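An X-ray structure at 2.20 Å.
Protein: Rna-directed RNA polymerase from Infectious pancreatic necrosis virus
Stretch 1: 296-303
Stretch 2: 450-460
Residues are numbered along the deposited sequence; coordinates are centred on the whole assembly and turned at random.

Stretch 1 (296-303) YLSCGLLF
Stretch 2, residues 450-460: SMVVDSSCLLM

Two stretches of one chain form neighbouring parallel strands, 299-303 and 456-459, with N-to-C directions 38° apart, burying 598 Å² between them. Before the strands, Met451 (chi1 m, chi2 t, chi3 91°) bends its flexible thioether inward until CE lies 3.6 Å from Leu297 CB, while its carbonyl O accepts a CA-H contact from Ser298 CA at 3.3 Å. Val453 and Asp454 (phi/psi 57/40) loop out of reach. Ser455 (p) returns toward the partner, its OG donating to Ser298 O at 2.8 Å; a short hydroxyl reaches this carbonyl at the end of a 3-10 segment.

Extended backbone follows, pairing Cys299 with Ser456, Gly300 with Cys457 and Leu301 with Leu458. Gly300 N donates to Ser456 O (3.2 Å), Leu458 N to Gly300 O (2.9 Å) and Leu302 N to Leu458 O (3.0 Å), the ladder of a parallel sheet. Ser456 (p) shares a water with Ser298: OG atoms lie 2.6 and 2.9 Å from it, respectively. Cys457 (p), on the face where Gly300 has no side chain, sets SG 3.9 Å from Leu302 CD1. On the opposite face Leu458 (t, p) packs CD2 4.0 Å from Leu301 CD2 (m, t). Leu459 (t, p) brings CD1 4.1 Å from Leu302 CB, extending the buried apolar contact.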

# COMPACT_ATOMS: atom_id res chain seq x y z
N TYR B 296 -21.76 5.71 5.14
CA TYR B 296 -21.20 5.52 3.81
C TYR B 296 -19.71 5.82 3.75
O TYR B 296 -19.03 5.36 2.83
CB TYR B 296 -21.99 6.33 2.77
CG TYR B 296 -22.15 7.79 3.10
CD1 TYR B 296 -21.20 8.73 2.71
CD2 TYR B 296 -23.27 8.25 3.78
CE1 TYR B 296 -21.33 10.07 3.03
CE2 TYR B 296 -23.42 9.60 4.10
CZ TYR B 296 -22.45 10.51 3.71
OH TYR B 296 -22.60 11.85 4.01
N LEU B 297 -19.18 6.53 4.77
CA LEU B 297 -17.75 6.81 4.87
C LEU B 297 -16.97 5.56 5.29
O LEU B 297 -15.73 5.58 5.28
CB LEU B 297 -17.48 7.98 5.83
CG LEU B 297 -17.95 9.39 5.40
CD1 LEU B 297 -17.41 10.44 6.35
CD2 LEU B 297 -17.52 9.72 3.97
N SER B 298 -17.68 4.46 5.62
CA SER B 298 -17.05 3.19 6.00
C SER B 298 -17.32 2.08 4.96
O SER B 298 -17.05 0.91 5.25
CB SER B 298 -17.55 2.73 7.36
OG SER B 298 -18.86 2.20 7.26
N CYS B 299 -17.89 2.43 3.80
CA CYS B 299 -18.26 1.47 2.77
C CYS B 299 -17.47 1.73 1.50
O CYS B 299 -17.61 2.79 0.88
CB CYS B 299 -19.77 1.51 2.52
SG CYS B 299 -20.40 0.16 1.48
N GLY B 300 -16.60 0.79 1.15
CA GLY B 300 -15.74 0.91 -0.02
C GLY B 300 -16.34 0.31 -1.27
O GLY B 300 -17.01 -0.72 -1.20
N LEU B 301 -16.12 0.95 -2.42
CA LEU B 301 -16.56 0.39 -3.71
C LEU B 301 -15.67 -0.82 -4.01
O LEU B 301 -14.45 -0.70 -3.92
CB LEU B 301 -16.48 1.41 -4.86
CG LEU B 301 -17.27 2.71 -4.73
CD1 LEU B 301 -17.05 3.57 -5.96
CD2 LEU B 301 -18.77 2.45 -4.49
N LEU B 302 -16.27 -1.99 -4.29
CA LEU B 302 -15.44 -3.17 -4.55
C LEU B 302 -14.97 -3.16 -6.01
O LEU B 302 -15.62 -3.71 -6.90
CB LEU B 302 -16.17 -4.46 -4.20
CG LEU B 302 -15.26 -5.65 -3.91
CD1 LEU B 302 -14.57 -5.50 -2.56
CD2 LEU B 302 -16.04 -6.96 -4.01
N PHE B 303 -13.83 -2.51 -6.23
CA PHE B 303 -13.21 -2.32 -7.53
C PHE B 303 -12.43 -3.57 -7.97
O PHE B 303 -11.59 -4.05 -7.21
CB PHE B 303 -12.27 -1.09 -7.45
CG PHE B 303 -11.73 -0.59 -8.76
CD1 PHE B 303 -10.53 -1.08 -9.27
CD2 PHE B 303 -12.38 0.43 -9.45
CE1 PHE B 303 -10.02 -0.61 -10.49
CE2 PHE B 303 -11.86 0.91 -10.66
CZ PHE B 303 -10.69 0.39 -11.17
N SER B 450 -12.41 1.14 12.65
CA SER B 450 -13.64 0.42 12.26
C SER B 450 -14.28 0.99 11.00
O SER B 450 -15.26 0.43 10.50
CB SER B 450 -14.65 0.36 13.40
OG SER B 450 -14.28 -0.67 14.28
N MET B 451 -13.71 2.05 10.46
CA MET B 451 -14.23 2.59 9.22
C MET B 451 -13.63 1.86 8.02
O MET B 451 -14.26 1.82 6.96
CB MET B 451 -13.95 4.09 9.14
CG MET B 451 -14.91 4.91 9.99
SD MET B 451 -14.36 6.60 9.98
CE MET B 451 -15.26 7.23 8.59
N VAL B 452 -12.43 1.28 8.16
CA VAL B 452 -11.75 0.63 7.03
C VAL B 452 -11.35 -0.84 7.35
O VAL B 452 -10.89 -1.53 6.44
CB VAL B 452 -10.54 1.47 6.51
CG1 VAL B 452 -11.00 2.84 6.01
CG2 VAL B 452 -9.45 1.61 7.56
N VAL B 453 -11.57 -1.31 8.60
CA VAL B 453 -11.26 -2.70 8.99
C VAL B 453 -12.52 -3.37 9.54
O VAL B 453 -13.15 -2.84 10.47
CB VAL B 453 -10.07 -2.85 9.97
CG1 VAL B 453 -9.67 -4.32 10.10
CG2 VAL B 453 -8.87 -1.97 9.59
N ASP B 454 -12.88 -4.55 8.94
CA ASP B 454 -14.05 -5.38 9.27
C ASP B 454 -15.35 -4.57 9.14
O ASP B 454 -16.24 -4.72 9.98
CB ASP B 454 -13.94 -6.00 10.68
CG ASP B 454 -12.92 -7.12 10.84
OD1 ASP B 454 -12.57 -7.76 9.82
OD2 ASP B 454 -12.50 -7.37 11.99
N SER B 455 -15.44 -3.72 8.11
CA SER B 455 -16.59 -2.87 7.87
C SER B 455 -17.38 -3.40 6.66
O SER B 455 -17.80 -4.55 6.74
CB SER B 455 -16.18 -1.40 7.75
OG SER B 455 -15.57 -1.07 6.52
N SER B 456 -17.59 -2.62 5.57
CA SER B 456 -18.40 -3.14 4.46
C SER B 456 -17.95 -2.62 3.10
O SER B 456 -17.10 -1.71 3.01
CB SER B 456 -19.88 -2.81 4.66
OG SER B 456 -20.18 -1.43 4.59
N CYS B 457 -18.51 -3.21 2.03
CA CYS B 457 -18.21 -2.82 0.65
C CYS B 457 -19.49 -2.85 -0.22
O CYS B 457 -20.51 -3.34 0.23
CB CYS B 457 -17.10 -3.70 0.06
SG CYS B 457 -17.53 -5.45 -0.07
N LEU B 458 -19.42 -2.28 -1.43
CA LEU B 458 -20.54 -2.20 -2.35
C LEU B 458 -20.19 -2.84 -3.68
O LEU B 458 -19.20 -2.46 -4.32
CB LEU B 458 -20.99 -0.73 -2.56
CG LEU B 458 -22.26 -0.49 -3.42
CD1 LEU B 458 -23.51 -1.04 -2.76
CD2 LEU B 458 -22.44 0.97 -3.74
N LEU B 459 -21.05 -3.76 -4.13
CA LEU B 459 -20.93 -4.45 -5.41
C LEU B 459 -22.34 -4.63 -5.92
O LEU B 459 -23.15 -5.23 -5.23
CB LEU B 459 -20.18 -5.79 -5.28
CG LEU B 459 -19.82 -6.46 -6.60
CD1 LEU B 459 -18.61 -5.77 -7.24
CD2 LEU B 459 -19.56 -7.94 -6.41
N MET B 460 -22.63 -4.07 -7.12
CA MET B 460 -23.99 -4.01 -7.71
C MET B 460 -24.83 -3.16 -6.74
O MET B 460 -24.36 -2.09 -6.33
CB MET B 460 -24.58 -5.40 -8.01
CG MET B 460 -23.70 -6.24 -8.91
SD MET B 460 -24.56 -7.71 -9.50
CE MET B 460 -23.29 -8.82 -9.52
O HOH W 1 -20.00 -0.47 6.98